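PDB 1A8Q: Non-heme chloroperoxidase CPO-A1 from Streptomyces aureofaciens, which may act as a chlorinating enzyme in 7-chlorotetracycline biosynthesis and can also brominate, acting as a cofactor-free peroxidase with the alpha/beta hydrolase fold. Local coordinates for residues 39-44 with 263-268; 101-106 with 110-115; 145-150 with 187-192. All coordinates share one frame; numbering follows the deposited sequence.

Contact 1: 39-44 with 263-268; sequences LKAVVD and KFNRDL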
ATOM      1  N   LEU A  39      -1.575  11.175  -7.453  1.00  8.05           N
ATOM      2  CA  LEU A  39      -0.456  12.080  -7.617  1.00  7.90           C
ATOM      3  C   LEU A  39      -0.920  13.375  -8.332  1.00  8.73           C
ATOM      4  O   LEU A  39      -0.587  14.455  -7.832  1.00  9.12           O
ATOM      5  CB  LEU A  39       0.611  11.446  -8.544  1.00  9.37           C
ATOM      6  CG  LEU A  39       1.472  10.429  -7.748  1.00 10.18           C
ATOM      7  CD1 LEU A  39       2.247   9.629  -8.811  1.00 12.31           C
ATOM      8  CD2 LEU A  39       2.424  11.089  -6.782  1.00 11.63           C
ATOM      9  N   LYS A  40      -1.712  13.239  -9.371  1.00  9.47           N
ATOM     10  CA  LYS A  40      -2.212  14.443 -10.066  1.00  9.54           C
ATOM     11  C   LYS A  40      -3.120  15.225  -9.107  1.00 10.94           C
ATOM     12  O   LYS A  40      -3.009  16.456  -9.025  1.00 11.19           O
ATOM     13  CB  LYS A  40      -2.926  14.099 -11.377  1.00  9.13           C
ATOM     14  CG  LYS A  40      -3.645  15.346 -11.975  1.00 11.17           C
ATOM     15  CD  LYS A  40      -4.141  15.060 -13.382  1.00 10.61           C
ATOM     16  CE  LYS A  40      -5.089  16.192 -13.846  1.00 10.73           C
ATOM     17  NZ  LYS A  40      -4.284  17.440 -13.905  1.00  9.84           N
ATOM     18  N   ALA A  41      -4.026  14.546  -8.440  1.00 11.33           N
ATOM     19  CA  ALA A  41      -4.963  15.238  -7.536  1.00 11.17           C
ATOM     20  C   ALA A  41      -4.202  16.062  -6.499  1.00 12.80           C
ATOM     21  O   ALA A  41      -4.599  17.212  -6.260  1.00 11.48           O
ATOM     22  CB  ALA A  41      -5.895  14.264  -6.859  1.00 12.74           C
ATOM     23  N   VAL A  42      -3.216  15.487  -5.806  1.00 10.79           N
ATOM     24  CA  VAL A  42      -2.539  16.292  -4.786  1.00 11.27           C
ATOM     25  C   VAL A  42      -1.678  17.381  -5.368  1.00 12.21           C
ATOM     26  O   VAL A  42      -1.605  18.486  -4.787  1.00 12.73           O
ATOM     27  CB  VAL A  42      -1.757  15.433  -3.765  1.00 11.27           C
ATOM     28  CG1 VAL A  42      -2.767  14.429  -3.191  1.00 11.66           C
ATOM     29  CG2 VAL A  42      -0.553  14.764  -4.410  1.00 11.85           C
ATOM     30  N   VAL A  43      -1.039  17.184  -6.532  1.00  9.57           N
ATOM     31  CA  VAL A  43      -0.186  18.259  -7.053  1.00 10.47           C
ATOM     32  C   VAL A  43      -1.077  19.398  -7.573  1.00 10.34           C
ATOM     33  O   VAL A  43      -0.734  20.571  -7.307  1.00 12.58           O
ATOM     34  CB  VAL A  43       0.711  17.696  -8.164  1.00 10.68           C
ATOM     35  CG1 VAL A  43       1.624  18.795  -8.719  1.00 12.16           C
ATOM     36  CG2 VAL A  43       1.602  16.604  -7.561  1.00 10.86           C
ATOM     37  N   ASP A  44      -2.252  19.105  -8.088  1.00 10.15           N
ATOM     38  CA  ASP A  44      -3.158  20.175  -8.548  1.00 10.58           C
ATOM     39  C   ASP A  44      -3.701  20.962  -7.354  1.00 13.71           C
ATOM     40  O   ASP A  44      -4.056  22.147  -7.513  1.00 16.36           O
ATOM     41  CB  ASP A  44      -4.337  19.650  -9.354  1.00 11.96           C
ATOM     42  CG  ASP A  44      -3.933  19.253 -10.781  1.00 13.34           C
ATOM     43  OD1 ASP A  44      -2.931  19.796 -11.251  1.00 14.63           O
ATOM     44  OD2 ASP A  44      -4.736  18.535 -11.369  1.00 15.46           O
ATOM     45  N   LYS A 263     -13.881   9.614  -4.797  1.00 12.68           N
ATOM     46  CA  LYS A 263     -14.275   9.720  -3.374  1.00 12.78           C
ATOM     47  C   LYS A 263     -13.026   9.737  -2.524  1.00 12.89           C
ATOM     48  O   LYS A 263     -12.889  10.547  -1.583  1.00 12.16           O
ATOM     49  CB  LYS A 263     -15.254   8.596  -3.051  1.00 16.18           C
ATOM     50  CG  LYS A 263     -15.753   8.525  -1.613  1.00 18.80           C
ATOM     51  CD  LYS A 263     -16.443   7.163  -1.428  1.00 21.69           C
ATOM     52  CE  LYS A 263     -17.017   7.064  -0.019  1.00 24.94           C
ATOM     53  NZ  LYS A 263     -18.088   6.003  -0.047  1.00 26.26           N
ATOM     54  N   PHE A 264     -12.045   8.825  -2.801  1.00 10.56           N
ATOM     55  CA  PHE A 264     -10.828   8.807  -2.012  1.00 10.66           C
ATOM     56  C   PHE A 264     -10.049  10.082  -2.204  1.00  9.95           C
ATOM     57  O   PHE A 264      -9.497  10.662  -1.270  1.00 10.89           O
ATOM     58  CB  PHE A 264      -9.924   7.585  -2.387  1.00  9.87           C
ATOM     59  CG  PHE A 264      -8.644   7.558  -1.605  1.00 11.26           C
ATOM     60  CD1 PHE A 264      -8.663   7.299  -0.219  1.00 11.19           C
ATOM     61  CD2 PHE A 264      -7.420   7.775  -2.206  1.00 11.34           C
ATOM     62  CE1 PHE A 264      -7.489   7.338   0.498  1.00 10.67           C
ATOM     63  CE2 PHE A 264      -6.236   7.745  -1.496  1.00 12.76           C
ATOM     64  CZ  PHE A 264      -6.269   7.519  -0.131  1.00 12.89           C
ATOM     65  N   ASN A 265      -9.934  10.598  -3.446  1.00  8.73           N
ATOM     66  CA  ASN A 265      -9.177  11.813  -3.654  1.00  9.82           C
ATOM     67  C   ASN A 265      -9.782  12.967  -2.803  1.00  8.97           C
ATOM     68  O   ASN A 265      -9.014  13.757  -2.250  1.00  9.24           O
ATOM     69  CB  ASN A 265      -9.235  12.187  -5.141  1.00  8.65           C
ATOM     70  CG  ASN A 265      -8.375  11.303  -6.042  1.00 12.78           C
ATOM     71  OD1 ASN A 265      -7.630  10.485  -5.505  1.00 14.62           O
ATOM     72  ND2 ASN A 265      -8.488  11.529  -7.356  1.00 13.22           N
ATOM     73  N   ARG A 266     -11.090  13.013  -2.764  1.00 11.96           N
ATOM     74  CA  ARG A 266     -11.787  14.079  -1.991  1.00 13.85           C
ATOM     75  C   ARG A 266     -11.468  13.949  -0.500  1.00 14.28           C
ATOM     76  O   ARG A 266     -11.042  14.911   0.151  1.00 15.43           O
ATOM     77  CB  ARG A 266     -13.273  13.912  -2.234  1.00 19.67           C
ATOM     78  CG  ARG A 266     -14.218  15.041  -1.856  1.00 27.78           C
ATOM     79  CD  ARG A 266     -15.355  15.041  -2.893  1.00 33.44           C
ATOM     80  NE  ARG A 266     -15.772  16.394  -3.268  1.00 39.24           N
ATOM     81  CZ  ARG A 266     -17.036  16.821  -3.232  1.00 41.53           C
ATOM     82  NH1 ARG A 266     -18.039  16.030  -2.860  1.00 43.23           N
ATOM     83  NH2 ARG A 266     -17.319  18.071  -3.572  1.00 43.29           N
ATOM     84  N   ASP A 267     -11.512  12.727   0.021  1.00 12.45           N
ATOM     85  CA  ASP A 267     -11.178  12.501   1.431  1.00 12.84           C
ATOM     86  C   ASP A 267      -9.731  12.805   1.752  1.00 11.81           C
ATOM     87  O   ASP A 267      -9.369  13.273   2.829  1.00 11.36           O
ATOM     88  CB  ASP A 267     -11.523  11.080   1.907  1.00 14.43           C
ATOM     89  CG  ASP A 267     -13.007  10.902   2.100  1.00 17.32           C
ATOM     90  OD1 ASP A 267     -13.716  11.934   2.342  1.00 18.72           O
ATOM     91  OD2 ASP A 267     -13.554   9.790   2.010  1.00 16.56           O
ATOM     92  N   LEU A 268      -8.821  12.397   0.857  1.00 11.50           N
ATOM     93  CA  LEU A 268      -7.394  12.627   1.008  1.00 10.42           C
ATOM     94  C   LEU A 268      -7.079  14.107   1.037  1.00  9.94           C
ATOM     95  O   LEU A 268      -6.337  14.567   1.910  1.00 13.91           O
ATOM     96  CB  LEU A 268      -6.616  11.953  -0.155  1.00 10.78           C
ATOM     97  CG  LEU A 268      -5.107  12.149  -0.110  1.00 12.14           C
ATOM     98  CD1 LEU A 268      -4.478  11.549   1.136  1.00 13.80           C
ATOM     99  CD2 LEU A 268      -4.529  11.495  -1.398  1.00 13.17           C
TER

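Contact 2: 101-106 with 110-115; sequences ARYVGR and GRLRSA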
ATOM      1  N   ALA A 101       3.998   1.447   8.564  1.00  9.93           N
ATOM      2  CA  ALA A 101       4.054   1.135  10.026  1.00  9.99           C
ATOM      3  C   ALA A 101       5.450   0.836  10.489  1.00 10.50           C
ATOM      4  O   ALA A 101       5.934   1.314  11.546  1.00 10.42           O
ATOM      5  CB  ALA A 101       3.108  -0.021  10.264  1.00 10.46           C
ATOM      6  N   ARG A 102       6.211   0.017   9.752  1.00 10.37           N
ATOM      7  CA  ARG A 102       7.559  -0.330  10.188  1.00 11.67           C
ATOM      8  C   ARG A 102       8.501   0.835  10.063  1.00 10.34           C
ATOM      9  O   ARG A 102       9.430   0.965  10.845  1.00 11.67           O
ATOM     10  CB  ARG A 102       8.029  -1.614   9.449  1.00 12.27           C
ATOM     11  CG  ARG A 102       9.434  -2.034   9.864  1.00 13.32           C
ATOM     12  CD  ARG A 102       9.526  -2.463  11.334  1.00 16.21           C
ATOM     13  NE  ARG A 102       8.395  -3.260  11.729  1.00 17.36           N
ATOM     14  CZ  ARG A 102       8.313  -4.584  11.582  1.00 20.85           C
ATOM     15  NH1 ARG A 102       9.332  -5.229  11.030  1.00 20.31           N
ATOM     16  NH2 ARG A 102       7.208  -5.201  11.997  1.00 22.43           N
ATOM     17  N   TYR A 103       8.297   1.783   9.107  1.00  9.12           N
ATOM     18  CA  TYR A 103       9.055   3.020   9.077  1.00  8.65           C
ATOM     19  C   TYR A 103       8.837   3.820  10.382  1.00  9.59           C
ATOM     20  O   TYR A 103       9.851   4.262  10.938  1.00 10.96           O
ATOM     21  CB  TYR A 103       8.624   3.874   7.834  1.00 10.79           C
ATOM     22  CG  TYR A 103       9.368   5.198   7.848  1.00 12.29           C
ATOM     23  CD1 TYR A 103      10.655   5.385   7.386  1.00 12.81           C
ATOM     24  CD2 TYR A 103       8.681   6.284   8.394  1.00 13.79           C
ATOM     25  CE1 TYR A 103      11.269   6.635   7.469  1.00 12.41           C
ATOM     26  CE2 TYR A 103       9.279   7.529   8.487  1.00 13.30           C
ATOM     27  CZ  TYR A 103      10.552   7.687   8.030  1.00 13.24           C
ATOM     28  OH  TYR A 103      11.128   8.932   8.126  1.00 15.05           O
ATOM     29  N   VAL A 104       7.607   3.928  10.826  1.00 10.76           N
ATOM     30  CA  VAL A 104       7.380   4.653  12.106  1.00 12.57           C
ATOM     31  C   VAL A 104       8.090   3.919  13.250  1.00 12.72           C
ATOM     32  O   VAL A 104       8.782   4.524  14.106  1.00 13.32           O
ATOM     33  CB  VAL A 104       5.886   4.819  12.349  1.00 13.68           C
ATOM     34  CG1 VAL A 104       5.563   5.291  13.775  1.00 14.07           C
ATOM     35  CG2 VAL A 104       5.333   5.863  11.362  1.00 14.22           C
ATOM     36  N   GLY A 105       7.974   2.608  13.256  1.00 10.65           N
ATOM     37  CA  GLY A 105       8.555   1.804  14.348  1.00 14.44           C
ATOM     38  C   GLY A 105      10.060   1.930  14.387  1.00 17.78           C
ATOM     39  O   GLY A 105      10.660   1.937  15.472  1.00 19.40           O
ATOM     40  N   ARG A 106      10.744   1.970  13.240  1.00 15.23           N
ATOM     41  CA  ARG A 106      12.180   1.950  13.179  1.00 15.17           C
ATOM     42  C   ARG A 106      12.815   3.321  13.189  1.00 15.65           C
ATOM     43  O   ARG A 106      13.934   3.476  13.677  1.00 16.39           O
ATOM     44  CB  ARG A 106      12.730   1.247  11.902  1.00 15.49           C
ATOM     45  CG  ARG A 106      12.633  -0.257  11.948  1.00 16.24           C
ATOM     46  CD  ARG A 106      13.027  -0.967  10.679  1.00 13.87           C
ATOM     47  NE  ARG A 106      14.396  -1.026  10.252  1.00 14.73           N
ATOM     48  CZ  ARG A 106      15.330  -1.866  10.716  1.00 16.27           C
ATOM     49  NH1 ARG A 106      15.056  -2.677  11.726  1.00 16.20           N
ATOM     50  NH2 ARG A 106      16.555  -1.887  10.220  1.00 17.80           N
ATOM     51  N   GLY A 110       9.745  11.979  13.167  1.00 15.56           N
ATOM     52  CA  GLY A 110      10.330  13.320  13.101  1.00 16.59           C
ATOM     53  C   GLY A 110      10.139  14.030  11.772  1.00 16.73           C
ATOM     54  O   GLY A 110       9.945  15.255  11.729  1.00 16.75           O
ATOM     55  N   ARG A 111      10.118  13.275  10.667  1.00 14.96           N
ATOM     56  CA  ARG A 111       9.921  13.898   9.354  1.00 15.78           C
ATOM     57  C   ARG A 111       8.463  13.932   8.940  1.00 15.62           C
ATOM     58  O   ARG A 111       8.143  14.385   7.822  1.00 17.47           O
ATOM     59  CB  ARG A 111      10.668  13.064   8.284  1.00 16.46           C
ATOM     60  CG  ARG A 111      12.165  13.145   8.327  1.00 17.31           C
ATOM     61  CD  ARG A 111      12.817  12.357   7.175  1.00 17.89           C
ATOM     62  NE  ARG A 111      14.261  12.527   7.228  1.00 19.09           N
ATOM     63  CZ  ARG A 111      14.998  13.521   6.793  1.00 19.92           C
ATOM     64  NH1 ARG A 111      14.481  14.561   6.169  1.00 20.60           N
ATOM     65  NH2 ARG A 111      16.316  13.424   6.971  1.00 22.21           N
ATOM     66  N   LEU A 112       7.562  13.428   9.772  1.00 13.56           N
ATOM     67  CA  LEU A 112       6.195  13.238   9.338  1.00 13.10           C
ATOM     68  C   LEU A 112       5.189  14.193   9.968  1.00 16.08           C
ATOM     69  O   LEU A 112       5.261  14.534  11.154  1.00 17.86           O
ATOM     70  CB  LEU A 112       5.679  11.814   9.644  1.00 13.74           C
ATOM     71  CG  LEU A 112       6.601  10.644   9.264  1.00 15.27           C
ATOM     72  CD1 LEU A 112       5.941   9.320   9.608  1.00 16.08           C
ATOM     73  CD2 LEU A 112       6.907  10.730   7.762  1.00 15.84           C
ATOM     74  N   ARG A 113       4.210  14.536   9.162  1.00 13.32           N
ATOM     75  CA  ARG A 113       3.064  15.312   9.626  1.00 14.61           C
ATOM     76  C   ARG A 113       1.895  14.404   9.929  1.00 15.62           C
ATOM     77  O   ARG A 113       1.198  14.588  10.949  1.00 14.13           O
ATOM     78  CB  ARG A 113       2.639  16.312   8.538  1.00 17.30           C
ATOM     79  CG  ARG A 113       1.394  17.089   9.016  1.00 23.20           C
ATOM     80  CD  ARG A 113       1.265  18.263   8.051  1.00 28.33           C
ATOM     81  NE  ARG A 113       0.502  19.347   8.584  1.00 31.69           N
ATOM     82  CZ  ARG A 113       0.618  20.628   8.267  1.00 33.18           C
ATOM     83  NH1 ARG A 113       1.517  21.069   7.405  1.00 33.70           N
ATOM     84  NH2 ARG A 113      -0.202  21.448   8.919  1.00 35.28           N
ATOM     85  N   SER A 114       1.577  13.474   9.023  1.00 12.19           N
ATOM     86  CA  SER A 114       0.378  12.662   9.166  1.00 10.75           C
ATOM     87  C   SER A 114       0.501  11.403   8.265  1.00 10.87           C
ATOM     88  O   SER A 114       1.473  11.315   7.525  1.00 11.58           O
ATOM     89  CB  SER A 114      -0.896  13.428   8.796  1.00 11.07           C
ATOM     90  OG  SER A 114      -0.712  13.998   7.473  1.00 12.24           O
ATOM     91  N   ALA A 115      -0.464  10.511   8.392  1.00 10.44           N
ATOM     92  CA  ALA A 115      -0.408   9.234   7.665  1.00 10.06           C
ATOM     93  C   ALA A 115      -1.791   8.779   7.273  1.00 10.73           C
ATOM     94  O   ALA A 115      -2.809   9.104   7.881  1.00 10.51           O
ATOM     95  CB  ALA A 115       0.180   8.140   8.567  1.00 10.00           C
TER
HETATM   96  O   HOH W   1      10.387  10.262  10.438  1.00 18.38           O
HETATM   97  O   HOH W   2      13.750   9.494   8.306  1.00 29.19           O

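Contact 3: 145-150 with 187-192; sequences NGVLTE and QTIEGG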
ATOM      1  N   ASN A 145       1.359 -20.331  -4.540  1.00 14.87           N
ATOM      2  CA  ASN A 145       1.318 -21.377  -5.577  1.00 16.58           C
ATOM      3  C   ASN A 145       0.856 -20.809  -6.917  1.00 15.16           C
ATOM      4  O   ASN A 145       1.317 -21.298  -7.951  1.00 15.32           O
ATOM      5  CB  ASN A 145       0.382 -22.526  -5.189  1.00 21.85           C
ATOM      6  CG  ASN A 145       0.545 -23.718  -6.117  1.00 27.71           C
ATOM      7  OD1 ASN A 145      -0.294 -24.613  -6.214  1.00 32.92           O
ATOM      8  ND2 ASN A 145       1.637 -23.788  -6.874  1.00 30.54           N
ATOM      9  N   GLY A 146      -0.007 -19.793  -6.894  1.00 13.32           N
ATOM     10  CA  GLY A 146      -0.462 -19.201  -8.160  1.00 12.34           C
ATOM     11  C   GLY A 146       0.700 -18.526  -8.835  1.00 10.85           C
ATOM     12  O   GLY A 146       0.810 -18.639 -10.088  1.00 11.82           O
ATOM     13  N   VAL A 147       1.493 -17.743  -8.093  1.00  9.05           N
ATOM     14  CA  VAL A 147       2.624 -17.040  -8.708  1.00 10.24           C
ATOM     15  C   VAL A 147       3.623 -18.050  -9.280  1.00 10.68           C
ATOM     16  O   VAL A 147       4.214 -17.828 -10.338  1.00 11.20           O
ATOM     17  CB  VAL A 147       3.333 -16.159  -7.669  1.00 11.50           C
ATOM     18  CG1 VAL A 147       4.625 -15.550  -8.186  1.00 11.87           C
ATOM     19  CG2 VAL A 147       2.362 -15.064  -7.181  1.00 12.03           C
ATOM     20  N   LEU A 148       3.852 -19.145  -8.544  1.00  7.81           N
ATOM     21  CA  LEU A 148       4.834 -20.135  -9.037  1.00 10.61           C
ATOM     22  C   LEU A 148       4.317 -21.020 -10.130  1.00  9.99           C
ATOM     23  O   LEU A 148       5.188 -21.571 -10.878  1.00 11.42           O
ATOM     24  CB  LEU A 148       5.296 -21.015  -7.848  1.00 12.02           C
ATOM     25  CG  LEU A 148       6.171 -20.225  -6.857  1.00 14.07           C
ATOM     26  CD1 LEU A 148       6.366 -21.035  -5.582  1.00 16.64           C
ATOM     27  CD2 LEU A 148       7.504 -19.801  -7.446  1.00 18.27           C
ATOM     28  N   THR A 149       3.032 -21.207 -10.293  1.00 10.15           N
ATOM     29  CA  THR A 149       2.487 -22.062 -11.346  1.00 11.32           C
ATOM     30  C   THR A 149       2.532 -21.364 -12.697  1.00 10.60           C
ATOM     31  O   THR A 149       3.097 -21.912 -13.658  1.00 11.63           O
ATOM     32  CB  THR A 149       1.036 -22.423 -11.022  1.00 13.66           C
ATOM     33  OG1 THR A 149       1.042 -23.211  -9.811  1.00 16.16           O
ATOM     34  CG2 THR A 149       0.377 -23.219 -12.135  1.00 14.97           C
ATOM     35  N   GLU A 150       1.991 -20.163 -12.738  1.00  8.52           N
ATOM     36  CA  GLU A 150       2.052 -19.394 -14.028  1.00  6.72           C
ATOM     37  C   GLU A 150       1.638 -17.963 -13.617  1.00  6.92           C
ATOM     38  O   GLU A 150       0.437 -17.677 -13.569  1.00  9.57           O
ATOM     39  CB  GLU A 150       1.130 -19.996 -15.057  1.00  8.06           C
ATOM     40  CG  GLU A 150       1.606 -19.657 -16.500  1.00  8.50           C
ATOM     41  CD  GLU A 150       1.473 -18.153 -16.782  1.00  9.12           C
ATOM     42  OE1 GLU A 150       0.381 -17.757 -17.163  1.00  8.56           O
ATOM     43  OE2 GLU A 150       2.457 -17.428 -16.569  1.00 10.94           O
ATOM     44  N   GLN A 187       7.062  -7.096 -11.736  1.00  8.30           N
ATOM     45  CA  GLN A 187       7.595  -7.521 -10.424  1.00  6.58           C
ATOM     46  C   GLN A 187       8.456  -8.800 -10.564  1.00  8.43           C
ATOM     47  O   GLN A 187       8.033  -9.680 -11.309  1.00  8.35           O
ATOM     48  CB  GLN A 187       6.388  -7.836  -9.566  1.00  6.82           C
ATOM     49  CG  GLN A 187       6.730  -8.271  -8.125  1.00  8.33           C
ATOM     50  CD  GLN A 187       5.527  -8.826  -7.399  1.00  7.99           C
ATOM     51  OE1 GLN A 187       5.154  -8.370  -6.259  1.00 11.30           O
ATOM     52  NE2 GLN A 187       4.897  -9.826  -7.939  1.00  8.28           N
ATOM     53  N   THR A 188       9.511  -8.891  -9.764  1.00  7.35           N
ATOM     54  CA  THR A 188      10.281 -10.155  -9.845  1.00  7.94           C
ATOM     55  C   THR A 188       9.425 -11.287  -9.336  1.00  9.15           C
ATOM     56  O   THR A 188       8.547 -11.167  -8.460  1.00  8.87           O
ATOM     57  CB  THR A 188      11.562 -10.111  -9.009  1.00  8.80           C
ATOM     58  OG1 THR A 188      11.158  -9.919  -7.638  1.00  9.70           O
ATOM     59  CG2 THR A 188      12.462  -8.972  -9.451  1.00  8.15           C
ATOM     60  N   ILE A 189       9.737 -12.537  -9.769  1.00  8.01           N
ATOM     61  CA  ILE A 189       8.939 -13.666  -9.264  1.00  8.92           C
ATOM     62  C   ILE A 189       9.230 -13.909  -7.781  1.00  8.23           C
ATOM     63  O   ILE A 189       8.278 -14.208  -7.056  1.00  8.51           O
ATOM     64  CB  ILE A 189       9.229 -14.960 -10.079  1.00  8.43           C
ATOM     65  CG1 ILE A 189       8.162 -16.008  -9.737  1.00  9.50           C
ATOM     66  CG2 ILE A 189      10.679 -15.377  -9.844  1.00 10.01           C
ATOM     67  CD1 ILE A 189       8.209 -17.239 -10.668  1.00 13.54           C
ATOM     68  N   GLU A 190      10.431 -13.591  -7.314  1.00  8.67           N
ATOM     69  CA  GLU A 190      10.792 -13.809  -5.906  1.00  9.11           C
ATOM     70  C   GLU A 190      10.080 -12.753  -5.062  1.00  9.09           C
ATOM     71  O   GLU A 190       9.608 -13.085  -3.974  1.00 10.07           O
ATOM     72  CB  GLU A 190      12.302 -13.709  -5.753  1.00  8.91           C
ATOM     73  CG  GLU A 190      12.814 -13.983  -4.327  1.00  8.31           C
ATOM     74  CD  GLU A 190      12.533 -15.347  -3.784  1.00 10.90           C
ATOM     75  OE1 GLU A 190      11.889 -16.219  -4.416  1.00 10.73           O
ATOM     76  OE2 GLU A 190      12.893 -15.551  -2.585  1.00 11.49           O
ATOM     77  N   GLY A 191       9.970 -11.537  -5.583  1.00  8.57           N
ATOM     78  CA  GLY A 191       9.210 -10.521  -4.800  1.00  9.11           C
ATOM     79  C   GLY A 191       7.739 -10.912  -4.751  1.00  9.29           C
ATOM     80  O   GLY A 191       7.036 -10.684  -3.732  1.00 11.38           O
ATOM     81  N   GLY A 192       7.221 -11.499  -5.820  1.00  7.23           N
ATOM     82  CA  GLY A 192       5.856 -11.990  -5.891  1.00  8.21           C
ATOM     83  C   GLY A 192       5.554 -12.932  -4.721  1.00 10.88           C
ATOM     84  O   GLY A 192       4.630 -12.713  -3.919  1.00 11.40           O
TER

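Contact 1: 39-44 with 263-268
A41 and V42 meet N265 and L268 without a hydrogen bond between them. The methyl CB of A41 sits over the flat amide of N265, 3.8 Å from ND2 and 3.9 Å from CG. Since a methyl cannot accept a hydrogen bond, the touch is van der Waals. The other end of the amide is held outside the pair: OD1 of N265 is hydrogen-bonded to Q38, one turn before V42. That bond helps fix the amide's rotation.

The two helices, 36-44 and 260-272, pack on the same face of the central sheet of the alpha/beta hydrolase fold. L39, V42 and L268 all rest on F24 of strand 21-25.

V42 and L268 make the deeper part of the contact. V42 has CG1 anti to its carbonyl carbon (chi1 -55°), and this branch reaches the other helix. L268 has CG anti to the backbone N (chi1 179°), which carries CD2 across the gap. The two side chains cross at a slant, with V42 CG1 3.9 Å from L268 CD2. On the exposed flank of helix 36-44, K40 NZ forms a salt bridge of 2.8 Å to D44 OD2, using the syn lone pair of that oxygen.

Contact 2: 101-106 with 110-115
Y103 and L112 carry most of this contact, with R111 beside them. They belong to a beta-alpha-beta crossover. Strand 88-93 leads into helix 96-107, and the chain then returns to the parallel strand 112-118. In the alpha/beta hydrolase fold the nucleophile, here S94, sits at the turn between strand 88-93 and helix 96-107. The contact itself lies away from the active site.

Y103 has CG anti to its backbone N (chi1 177°), and this sends the ring off the helix toward the returning chain. L112 runs alongside it from the facing chain. Both leucine methyls approach one corner of the ring: CD1 and CD2 are each 4.0 Å from Y103 CE2. CD1 lies at the ring edge, in the ring plane. The same CD1 also packs on V104, 3.9 Å from its CG2, so one methyl joins two neighbouring helix residues. L112 also touches V88 and L90 of strand 88-93, on the sheet. The ring also packs on L76 and L80 of helix 69-82.

The phenol end meets R111, whose chain is extended from CG to NE and crosses the tyrosine at about a right angle. Y103 OH is 3.9 Å from R111 CD. The guanidinium is held further on, where NH1 binds L85 O and forms a salt bridge with D84.

Two waters link the hydroxyl to R111. Water 1 is 2.8 Å from Y103 OH and accepts from R111 N. Water 2 lies 2.7 Å from Y103 OH, at the edge of the guanidinium plane, and accepts a weak bond of 3.3 Å from R111 NE.

Contact 3: 145-150 with 187-192
The carbonyl O of N145 is gripped twice by T149, on the helix that brings V147 and L148 against I189. T149 OG1 donates to N145 O at 2.7 Å, and T149 N adds the usual helical bond. The two donors arrive from opposite faces of the carbonyl plane, with the hydroxyl tilted 34° out of it.

The facing segment 187-192 starts helix 189-201. T188 is its N-cap: G191 N donates to T188 OG1 at 2.9 Å. That oxygen is also hydrogen-bonded to Y67.

Between the helices the contact is apolar. V147 and I189 lie alongside each other, pointing opposite ways, and V147 CG1 is 3.9 Å from I189 CG1. For both residues CG1 lies anti to the backbone N (chi1 172° and -167°), which extends these branches across the gap. V147 CG1 also comes within 4.4 Å of G192 CA, so the valine lies against bare backbone. On the exposed side L148 crosses I189 at about a right angle, with L148 CD2 4.2 Å from I189 CD1.

Both helices belong to the mostly helical region between strands 112-118 and 215-220, where alpha/beta hydrolases carry their cap. V147 is further packed by F154 and W155 of its own helix and by V193. G192 O is bonded to W28, which ties this helix to a loop of the core domain.

No hydrogen bond or salt bridge crosses between the segments. The T149 to N145 O and G191 N to T188 OG1 bonds stay within their segments; dispersion and carbon burial join the helices.

Contacts 1 and 2 belong to the sheet-bearing core, while contact 3 lies in the helical cap region, on the opposite side of the chain's centre from both. Contact 1 joins two helices far apart in sequence. Contact 2 joins a helix to the strand that follows it. Their nearest atoms are about 7 Å apart, and they share no element, though F264 and L268 of contact 1 touch strand 112-118, which contact 2 uses. Most of the touching residues of contact 2 are buried, and it is the only one with bridging waters. Contacts 1 and 3 are both helix pairs and partly buried. Contact 1 adds an amide to its aliphatic pair, whereas contact 3 has exposed aliphatic groups at its edge.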